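PDB 6NPS: AxyAgu115A, which is a family GH115 alpha-glucuronidase that probably hydrolyses the bonds holding glucuronic acid side groups on the xylan backbone of arabinoglucuronoxylan. Local coordinates for residues Ser426-Ile431 with Asp484-Trp489; Phe507-Gly512 with Thr565-Leu570; Ser137-Trp142 with Thr456-Leu461. The protein carries 3 engineered substitutions. All coordinates share one frame; numbering follows the deposited sequence.

Contact 1 (Ser426-Ile431 with Asp484-Trp489)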
loop_
_atom_site.group_PDB
_atom_site.type_symbol
_atom_site.label_atom_id
_atom_site.label_comp_id
_atom_site.label_asym_id
_atom_site.label_seq_id
_atom_site.Cartn_x
_atom_site.Cartn_y
_atom_site.Cartn_z
ATOM N N SER A 426 -29.464 0.759 9.738
ATOM C CA SER A 426 -30.580 0.815 8.807
ATOM C C SER A 426 -31.250 2.193 8.814
ATOM O O SER A 426 -31.202 2.950 9.790
ATOM C CB SER A 426 -31.611 -0.270 9.111
ATOM O OG SER A 426 -30.958 -1.552 9.145
ATOM N N TYR A 427 -31.886 2.507 7.702
ATOM C CA TYR A 427 -32.282 3.883 7.389
ATOM C C TYR A 427 -33.732 3.856 6.948
ATOM O O TYR A 427 -34.064 3.140 6.005
ATOM C CB TYR A 427 -31.344 4.392 6.284
ATOM C CG TYR A 427 -31.481 5.846 5.856
ATOM C CD1 TYR A 427 -31.404 6.864 6.765
ATOM C CD2 TYR A 427 -31.662 6.160 4.502
ATOM C CE1 TYR A 427 -31.566 8.237 6.334
ATOM C CE2 TYR A 427 -31.800 7.472 4.067
ATOM C CZ TYR A 427 -31.728 8.508 4.983
ATOM O OH TYR A 427 -31.871 9.799 4.530
ATOM N N LEU A 428 -34.595 4.647 7.600
ATOM C CA LEU A 428 -36.035 4.525 7.358
ATOM C C LEU A 428 -36.445 4.675 5.904
ATOM O O LEU A 428 -37.281 3.873 5.447
ATOM C CB LEU A 428 -36.809 5.521 8.234
ATOM C CG LEU A 428 -36.741 5.272 9.752
ATOM C CD1 LEU A 428 -37.925 5.984 10.457
ATOM C CD2 LEU A 428 -36.725 3.790 10.152
ATOM N N PRO A 429 -35.915 5.633 5.125
ATOM C CA PRO A 429 -36.337 5.740 3.716
ATOM C C PRO A 429 -36.142 4.484 2.919
ATOM O O PRO A 429 -36.973 4.156 2.059
ATOM C CB PRO A 429 -35.442 6.882 3.175
ATOM C CG PRO A 429 -35.262 7.767 4.385
ATOM C CD PRO A 429 -35.094 6.801 5.540
ATOM N N LYS A 430 -35.033 3.778 3.156
ATOM C CA LYS A 430 -34.784 2.522 2.477
ATOM C C LYS A 430 -35.768 1.444 2.930
ATOM O O LYS A 430 -36.320 0.695 2.104
ATOM C CB LYS A 430 -33.350 2.087 2.755
ATOM C CG LYS A 430 -32.989 0.666 2.298
ATOM C CD LYS A 430 -32.720 0.599 0.829
ATOM C CE LYS A 430 -32.193 -0.802 0.429
ATOM N NZ LYS A 430 -30.710 -0.942 0.508
ATOM N N ILE A 431 -35.985 1.341 4.239
ATOM C CA ILE A 431 -36.958 0.365 4.752
ATOM C C ILE A 431 -38.328 0.626 4.162
ATOM O O ILE A 431 -39.043 -0.315 3.779
ATOM C CB ILE A 431 -37.014 0.389 6.293
ATOM C CG1 ILE A 431 -35.655 0.028 6.877
ATOM C CG2 ILE A 431 -38.040 -0.622 6.825
ATOM C CD1 ILE A 431 -35.561 0.372 8.382
ATOM N N ASP A 484 -41.484 12.622 9.156
ATOM C CA ASP A 484 -42.602 12.784 10.088
ATOM C C ASP A 484 -42.697 11.620 11.076
ATOM O O ASP A 484 -42.974 11.833 12.266
ATOM C CB ASP A 484 -43.913 12.931 9.323
ATOM C CG ASP A 484 -44.049 14.302 8.672
ATOM O OD1 ASP A 484 -43.229 15.206 8.971
ATOM O OD2 ASP A 484 -44.973 14.472 7.851
ATOM N N TYR A 485 -42.486 10.381 10.611
ATOM C CA TYR A 485 -42.497 9.254 11.549
ATOM C C TYR A 485 -41.427 9.449 12.616
ATOM O O TYR A 485 -41.684 9.286 13.817
ATOM C CB TYR A 485 -42.244 7.909 10.847
ATOM C CG TYR A 485 -42.348 6.776 11.871
ATOM C CD1 TYR A 485 -43.563 6.193 12.140
ATOM C CD2 TYR A 485 -41.220 6.346 12.608
ATOM C CE1 TYR A 485 -43.695 5.168 13.114
ATOM C CE2 TYR A 485 -41.325 5.355 13.566
ATOM C CZ TYR A 485 -42.561 4.767 13.813
ATOM O OH TYR A 485 -42.670 3.783 14.754
ATOM N N THR A 486 -40.216 9.823 12.186
ATOM C CA THR A 486 -39.116 9.987 13.131
ATOM C C THR A 486 -39.468 11.038 14.160
ATOM O O THR A 486 -39.301 10.825 15.369
ATOM C CB THR A 486 -37.832 10.343 12.369
ATOM O OG1 THR A 486 -37.621 9.346 11.370
ATOM C CG2 THR A 486 -36.579 10.386 13.271
ATOM N N LYS A 487 -40.030 12.166 13.703
ATOM C CA LYS A 487 -40.348 13.230 14.640
ATOM C C LYS A 487 -41.424 12.789 15.605
ATOM O O LYS A 487 -41.382 13.143 16.785
ATOM C CB LYS A 487 -40.782 14.489 13.889
ATOM C CG LYS A 487 -39.637 15.051 13.046
ATOM C CD LYS A 487 -40.101 16.344 12.344
ATOM C CE LYS A 487 -38.894 17.203 11.969
ATOM N NZ LYS A 487 -38.565 17.184 10.523
ATOM N N GLN A 488 -42.427 12.056 15.117
ATOM C CA GLN A 488 -43.429 11.518 16.032
ATOM C C GLN A 488 -42.817 10.517 17.006
ATOM O O GLN A 488 -43.244 10.426 18.180
ATOM C CB GLN A 488 -44.576 10.863 15.239
ATOM C CG GLN A 488 -45.475 11.948 14.640
ATOM C CD GLN A 488 -46.592 11.427 13.746
ATOM O OE1 GLN A 488 -47.271 10.447 14.068
ATOM N NE2 GLN A 488 -46.801 12.106 12.619
ATOM N N TRP A 489 -41.843 9.741 16.545
ATOM C CA TRP A 489 -41.202 8.792 17.442
ATOM C C TRP A 489 -40.393 9.530 18.513
ATOM O O TRP A 489 -40.393 9.125 19.678
ATOM C CB TRP A 489 -40.321 7.850 16.624
ATOM C CG TRP A 489 -39.693 6.716 17.365
ATOM C CD1 TRP A 489 -40.220 5.436 17.546
ATOM C CD2 TRP A 489 -38.383 6.704 17.956
ATOM N NE1 TRP A 489 -39.312 4.660 18.238
ATOM C CE2 TRP A 489 -38.184 5.407 18.501
ATOM C CE3 TRP A 489 -37.354 7.669 18.079
ATOM C CZ2 TRP A 489 -37.003 5.052 19.172
ATOM C CZ3 TRP A 489 -36.200 7.329 18.757
ATOM C CH2 TRP A 489 -36.023 6.025 19.293
#
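Leu428 carries the apolar part of this small contact: its CD1 methyl is the atom that meets residues 484-489, touching Tyr485 CD2 at 4.0 Å. The methyl approaches that ring obliquely, and the two side chains cross at about a right angle. CG of Leu428 lies beside its own backbone N (chi1 -66°), which projects the branch outward from the first turn of helix 428-440. Tyr427 is the N-cap of that helix.

A methyl-to-hydroxyl touch completes the contact, with Leu428 CD1 3.5 Å from Thr486 OG1. No hydrogen bond joins the two segments. Thr486 OG1, against which the methyl rests, is bonded to the carbonyl oxygen of Thr482, one helical turn back. The far end of the tyrosine, its OH, is bonded to Asp466 OD2. Edge-to-face rings of Phe463 and Trp474 hold the tyrosine further, and Thr486 packs on Phe507.

Helix 428-440 connects the neighbouring parallel strands 405-410 and 446-450, a right-handed beta-alpha-beta crossover of the TIM-barrel domain; helix 482-494 packs against its N-terminal end.

Contact 2 (Phe507-Gly512 with Thr565-Leu570)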
loop_
_atom_site.group_PDB
_atom_site.type_symbol
_atom_site.label_atom_id
_atom_site.label_comp_id
_atom_site.label_asym_id
_atom_site.label_seq_id
_atom_site.Cartn_x
_atom_site.Cartn_y
_atom_site.Cartn_z
ATOM N N PHE A 507 -33.764 14.954 16.043
ATOM C CA PHE A 507 -34.049 14.531 14.673
ATOM C C PHE A 507 -32.794 14.588 13.796
ATOM O O PHE A 507 -32.514 13.645 13.045
ATOM C CB PHE A 507 -35.163 15.387 14.067
ATOM C CG PHE A 507 -35.404 15.070 12.619
ATOM C CD1 PHE A 507 -36.074 13.904 12.253
ATOM C CD2 PHE A 507 -34.878 15.873 11.621
ATOM C CE1 PHE A 507 -36.255 13.576 10.922
ATOM C CE2 PHE A 507 -35.054 15.559 10.288
ATOM C CZ PHE A 507 -35.750 14.391 9.936
ATOM N N GLU A 508 -32.016 15.687 13.873
ATOM C CA GLU A 508 -30.752 15.734 13.134
ATOM C C GLU A 508 -29.851 14.548 13.459
ATOM O O GLU A 508 -29.161 14.043 12.570
ATOM C CB GLU A 508 -29.989 17.019 13.439
ATOM C CG GLU A 508 -30.650 18.296 12.938
ATOM C CD GLU A 508 -29.758 19.523 13.179
ATOM O OE1 GLU A 508 -28.645 19.597 12.596
ATOM O OE2 GLU A 508 -30.167 20.410 13.961
ATOM N N LEU A 509 -29.767 14.155 14.745
ATOM C CA LEU A 509 -28.877 13.067 15.157
ATOM C C LEU A 509 -29.331 11.738 14.566
ATOM O O LEU A 509 -28.518 10.979 14.026
ATOM C CB LEU A 509 -28.834 12.937 16.693
ATOM C CG LEU A 509 -28.174 14.113 17.403
ATOM C CD1 LEU A 509 -28.235 13.966 18.907
ATOM C CD2 LEU A 509 -26.715 14.239 16.936
ATOM N N LEU A 510 -30.634 11.424 14.695
ATOM C CA LEU A 510 -31.122 10.098 14.293
ATOM C C LEU A 510 -31.100 9.962 12.780
ATOM O O LEU A 510 -30.621 8.952 12.238
ATOM C CB LEU A 510 -32.558 9.861 14.801
ATOM C CG LEU A 510 -32.768 9.874 16.303
ATOM C CD1 LEU A 510 -34.242 9.536 16.646
ATOM C CD2 LEU A 510 -31.832 8.850 16.888
ATOM N N ASN A 511 -31.634 10.970 12.093
ATOM C CA ASN A 511 -31.605 10.996 10.640
ATOM C C ASN A 511 -30.176 11.060 10.136
ATOM O O ASN A 511 -29.816 10.381 9.164
ATOM C CB ASN A 511 -32.401 12.193 10.135
ATOM C CG ASN A 511 -32.843 12.019 8.711
ATOM O OD1 ASN A 511 -33.772 11.262 8.432
ATOM N ND2 ASN A 511 -32.169 12.700 7.792
ATOM N N GLY A 512 -29.346 11.869 10.796
ATOM C CA GLY A 512 -27.934 11.985 10.515
ATOM C C GLY A 512 -27.132 10.710 10.629
ATOM O O GLY A 512 -26.502 10.298 9.647
ATOM N N THR A 565 -30.863 7.951 30.919
ATOM C CA THR A 565 -30.683 6.588 30.421
ATOM C C THR A 565 -31.330 6.403 29.048
ATOM O O THR A 565 -30.733 5.805 28.143
ATOM C CB THR A 565 -31.258 5.578 31.438
ATOM O OG1 THR A 565 -30.425 5.536 32.607
ATOM C CG2 THR A 565 -31.313 4.199 30.842
ATOM N N ALA A 566 -32.546 6.924 28.876
ATOM C CA ALA A 566 -33.239 6.837 27.591
ATOM C C ALA A 566 -32.540 7.647 26.512
ATOM O O ALA A 566 -32.380 7.174 25.389
ATOM C CB ALA A 566 -34.700 7.289 27.757
ATOM N N TYR A 567 -32.126 8.880 26.814
ATOM C CA TYR A 567 -31.329 9.629 25.849
ATOM C C TYR A 567 -30.084 8.834 25.431
ATOM O O TYR A 567 -29.792 8.668 24.237
ATOM C CB TYR A 567 -30.938 11.004 26.421
ATOM C CG TYR A 567 -30.014 11.713 25.463
ATOM C CD1 TYR A 567 -30.473 12.149 24.222
ATOM C CD2 TYR A 567 -28.680 11.903 25.771
ATOM C CE1 TYR A 567 -29.633 12.744 23.318
ATOM C CE2 TYR A 567 -27.834 12.496 24.871
ATOM C CZ TYR A 567 -28.323 12.924 23.662
ATOM O OH TYR A 567 -27.468 13.511 22.772
ATOM N N PHE A 568 -29.361 8.299 26.404
ATOM C CA PHE A 568 -28.118 7.594 26.103
ATOM C C PHE A 568 -28.368 6.344 25.255
ATOM O O PHE A 568 -27.701 6.118 24.242
ATOM C CB PHE A 568 -27.419 7.200 27.413
ATOM C CG PHE A 568 -26.032 6.671 27.192
ATOM C CD1 PHE A 568 -24.935 7.522 27.280
ATOM C CD2 PHE A 568 -25.817 5.343 26.862
ATOM C CE1 PHE A 568 -23.646 7.047 27.047
ATOM C CE2 PHE A 568 -24.538 4.871 26.608
ATOM C CZ PHE A 568 -23.449 5.729 26.711
ATOM N N ALA A 569 -29.308 5.494 25.677
ATOM C CA ALA A 569 -29.511 4.235 24.972
ATOM C C ALA A 569 -30.167 4.426 23.608
ATOM O O ALA A 569 -29.858 3.684 22.672
ATOM C CB ALA A 569 -30.351 3.291 25.830
ATOM N N LEU A 570 -31.031 5.431 23.453
ATOM C CA LEU A 570 -31.766 5.595 22.208
ATOM C C LEU A 570 -31.085 6.543 21.225
ATOM O O LEU A 570 -31.324 6.434 20.013
ATOM C CB LEU A 570 -33.194 6.111 22.499
ATOM C CG LEU A 570 -34.128 5.130 23.262
ATOM C CD1 LEU A 570 -35.516 5.714 23.557
ATOM C CD2 LEU A 570 -34.283 3.779 22.539
#
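Leu509 and Tyr567, the two residues with the most surface buried here, make the first touch: Leu509 CD1 comes up to the phenol oxygen OH of Tyr567, at 4.0 Å, the side chains crossing at about a right angle. CG of the tyrosine stands anti to its backbone N (chi1 175°), and although its CB does not point at helix 500-519, the long ring carries OH across to the leucine. The CB of Leu509 is already directed at residues 565-570. The phenol is more than an apolar surface, since its OH is hydrogen-bonded to the carbonyl oxygen of Ala552 on helix 537-558. That bond ties down the OH end of the ring at the point where the methyl rests on it.

Leu510 makes the second touch, on main chain and not on a side chain. Its CD2 methyl lies 4.0 Å from the carbonyl oxygen of Leu570, well off the line of that C=O. The side chain of Leu570 stays farther back, 6.4 Å from residues 507-512 at its nearest atom. Leu570 lies in a wider pi-type turn of the helix (568-570). The nearest CA atoms, those of Leu510 and Leu570, are 9.1 Å apart. With no hydrogen bond across, residues 507-512 and 565-570 meet only through two leucine methyls, one on a tyrosine OH and one on a backbone oxygen.

Helices 482-494 and 537-558 pack beside the pair, Leu510 resting on Trp489 of the first and Leu509 on Leu551 of the second. Leu509 also extends the same interface to Val571 and Thr575, further along helix 564-596. The contact thus sets helix 500-519 against the start of the long helix 564-596, within an all-helical part of the chain.

Contact 3 (Ser137-Trp142 with Thr456-Leu461)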
loop_
_atom_site.group_PDB
_atom_site.type_symbol
_atom_site.label_atom_id
_atom_site.label_comp_id
_atom_site.label_asym_id
_atom_site.label_seq_id
_atom_site.Cartn_x
_atom_site.Cartn_y
_atom_site.Cartn_z
ATOM N N SER A 137 -44.517 5.436 26.496
ATOM C CA SER A 137 -43.898 4.910 25.300
ATOM C C SER A 137 -43.924 3.380 25.285
ATOM O O SER A 137 -43.843 2.744 26.336
ATOM C CB SER A 137 -42.445 5.399 25.223
ATOM O OG SER A 137 -41.773 4.694 24.204
ATOM N N PRO A 138 -44.003 2.767 24.099
ATOM C CA PRO A 138 -43.814 1.305 23.995
ATOM C C PRO A 138 -42.487 0.806 24.548
ATOM O O PRO A 138 -42.335 -0.396 24.777
ATOM C CB PRO A 138 -43.874 1.047 22.479
ATOM C CG PRO A 138 -44.508 2.236 21.888
ATOM C CD PRO A 138 -44.278 3.405 22.796
ATOM N N LEU A 139 -41.505 1.679 24.667
ATOM C CA LEU A 139 -40.176 1.384 25.185
ATOM C C LEU A 139 -40.043 1.691 26.667
ATOM O O LEU A 139 -38.920 1.666 27.193
ATOM C CB LEU A 139 -39.117 2.178 24.407
ATOM C CG LEU A 139 -39.316 2.186 22.885
ATOM C CD1 LEU A 139 -38.291 3.090 22.197
ATOM C CD2 LEU A 139 -39.244 0.751 22.359
ATOM N N VAL A 140 -41.165 1.959 27.351
ATOM C CA VAL A 140 -41.136 2.282 28.783
ATOM C C VAL A 140 -40.328 1.247 29.574
ATOM O O VAL A 140 -39.479 1.602 30.400
ATOM C CB VAL A 140 -42.574 2.431 29.334
ATOM C CG1 VAL A 140 -43.408 1.170 29.083
ATOM C CG2 VAL A 140 -42.534 2.785 30.812
ATOM N N ASP A 141 -40.535 -0.025 29.308
ATOM C CA ASP A 141 -39.788 -1.064 30.010
ATOM C C ASP A 141 -38.487 -1.426 29.303
ATOM O O ASP A 141 -37.442 -1.537 29.950
ATOM C CB ASP A 141 -40.663 -2.316 30.165
ATOM C CG ASP A 141 -39.888 -3.514 30.706
ATOM O OD1 ASP A 141 -39.770 -3.642 31.947
ATOM O OD2 ASP A 141 -39.395 -4.325 29.888
ATOM N N TRP A 142 -38.531 -1.579 27.977
ATOM C CA TRP A 142 -37.376 -2.041 27.216
ATOM C C TRP A 142 -36.188 -1.081 27.302
ATOM O O TRP A 142 -35.041 -1.520 27.459
ATOM C CB TRP A 142 -37.764 -2.272 25.753
ATOM C CG TRP A 142 -36.596 -2.838 25.041
ATOM C CD1 TRP A 142 -35.734 -2.186 24.210
ATOM C CD2 TRP A 142 -36.111 -4.179 25.162
ATOM N NE1 TRP A 142 -34.754 -3.052 23.787
ATOM C CE2 TRP A 142 -34.967 -4.282 24.353
ATOM C CE3 TRP A 142 -36.559 -5.303 25.858
ATOM C CZ2 TRP A 142 -34.241 -5.468 24.228
ATOM C CZ3 TRP A 142 -35.848 -6.494 25.723
ATOM C CH2 TRP A 142 -34.687 -6.555 24.927
ATOM N N THR A 456 -30.486 -0.917 20.171
ATOM C CA THR A 456 -30.263 0.138 19.178
ATOM C C THR A 456 -31.126 -0.026 17.930
ATOM O O THR A 456 -31.152 0.874 17.080
ATOM C CB THR A 456 -28.785 0.276 18.742
ATOM O OG1 THR A 456 -28.464 -0.712 17.759
ATOM C CG2 THR A 456 -27.843 0.108 19.948
ATOM N N GLN A 457 -31.893 -1.105 17.822
ATOM C CA GLN A 457 -32.804 -1.230 16.687
ATOM C C GLN A 457 -34.208 -0.688 16.968
ATOM O O GLN A 457 -35.114 -0.947 16.176
ATOM C CB GLN A 457 -32.903 -2.698 16.232
ATOM C CG GLN A 457 -31.562 -3.397 16.025
ATOM C CD GLN A 457 -30.789 -2.832 14.833
ATOM O OE1 GLN A 457 -31.339 -2.087 14.027
ATOM N NE2 GLN A 457 -29.519 -3.180 14.728
ATOM N N GLU A 458 -34.404 0.080 18.038
ATOM C CA GLU A 458 -35.761 0.428 18.458
ATOM C C GLU A 458 -36.459 1.342 17.453
ATOM O O GLU A 458 -37.647 1.167 17.194
ATOM C CB GLU A 458 -35.754 1.078 19.844
ATOM C CG GLU A 458 -35.273 0.171 20.979
ATOM C CD GLU A 458 -33.742 0.170 21.144
ATOM O OE1 GLU A 458 -33.043 0.884 20.380
ATOM O OE2 GLU A 458 -33.239 -0.554 22.039
ATOM N N LEU A 459 -35.754 2.328 16.865
ATOM C CA LEU A 459 -36.439 3.183 15.888
ATOM C C LEU A 459 -36.855 2.407 14.638
ATOM O O LEU A 459 -38.039 2.454 14.270
ATOM C CB LEU A 459 -35.556 4.388 15.522
ATOM C CG LEU A 459 -36.061 5.231 14.345
ATOM C CD1 LEU A 459 -37.306 5.974 14.802
ATOM C CD2 LEU A 459 -35.025 6.240 13.863
ATOM N N PRO A 460 -35.968 1.675 13.947
ATOM C CA PRO A 460 -36.433 0.967 12.741
ATOM C C PRO A 460 -37.376 -0.204 13.046
ATOM O O PRO A 460 -38.241 -0.504 12.211
ATOM C CB PRO A 460 -35.131 0.510 12.071
ATOM C CG PRO A 460 -34.135 0.454 13.147
ATOM C CD PRO A 460 -34.525 1.545 14.146
ATOM N N LEU A 461 -37.270 -0.832 14.218
ATOM C CA LEU A 461 -38.245 -1.858 14.596
ATOM C C LEU A 461 -39.622 -1.244 14.835
ATOM O O LEU A 461 -40.645 -1.801 14.427
ATOM C CB LEU A 461 -37.755 -2.625 15.843
ATOM C CG LEU A 461 -38.765 -3.677 16.394
ATOM C CD1 LEU A 461 -39.040 -4.726 15.314
ATOM C CD2 LEU A 461 -38.257 -4.321 17.702
#
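Glu458 fills the closely packed part of this contact, with Leu139 beside its aliphatic base and Trp142 beside its carboxylate. Leu139 CD1 rests 4.0 Å from Glu458 CB. The indole crosses the glutamate chain at about a right angle, its CD1 4.0 Å from Glu458 CG, and Trp142 NE1 gives a weak hydrogen bond of 3.4 Å to Glu458 OE2. The oxygen sits at the ring edge near the indole plane, but the N-H points aside from it, at an angle of 133°, and the carboxylate is turned 48° from the ring. A bend in the glutamate chain (chi2 86°) folds the carboxylate back past the N-terminal end of helix 458-469. There Thr456 N faces the carboxylate, with a weak bond of 3.3 Å to Glu458 OE2. The indole and the backbone amide together hold this buried group only weakly.

The far side of residues 137-142 is looser and does not reach the helix. Pro138 and Asp141 are partly exposed there, and Asp141 OD2 turns to His200 ND1. The loop keeps its shape by its own bonds: a type I beta turn runs from Ser137 to Val140, and an ST turn brings Leu139 N to Ser137 OG at 3.1 Å, nearly straight.

Leu570 of helix 564-596 packs alongside, touching both Leu139 and Glu458, while Leu204 of helix 195-207 touches Leu139. The ring of Trp142 meets that of Trp185 on helix 181-190. The loop between helix 120-133 and strand 152-155 is in this way wedged against the start of helix 458-469, which follows barrel strand 446-450.

In the fold
From the N terminus, 137-142 opens contact 3, which closes at 456-461 after more than three hundred residues that include all eight strands of the parallel barrel sheet. Contact 1 opens inside that span at 426-431 and closes beyond it at 484-489, so the two cross. Contact 2 follows in series, from 507-512 to 565-570, entirely helical where it touches. Trp489 of contact 1 packs on Leu459 and Leu139 of contact 3, and Pro460 lies against Leu428 and Ile431. Together the contacts join an early loop, the last helices of the TIM barrel and the helices after it, with neighbouring centres about 12 to 13 Å apart.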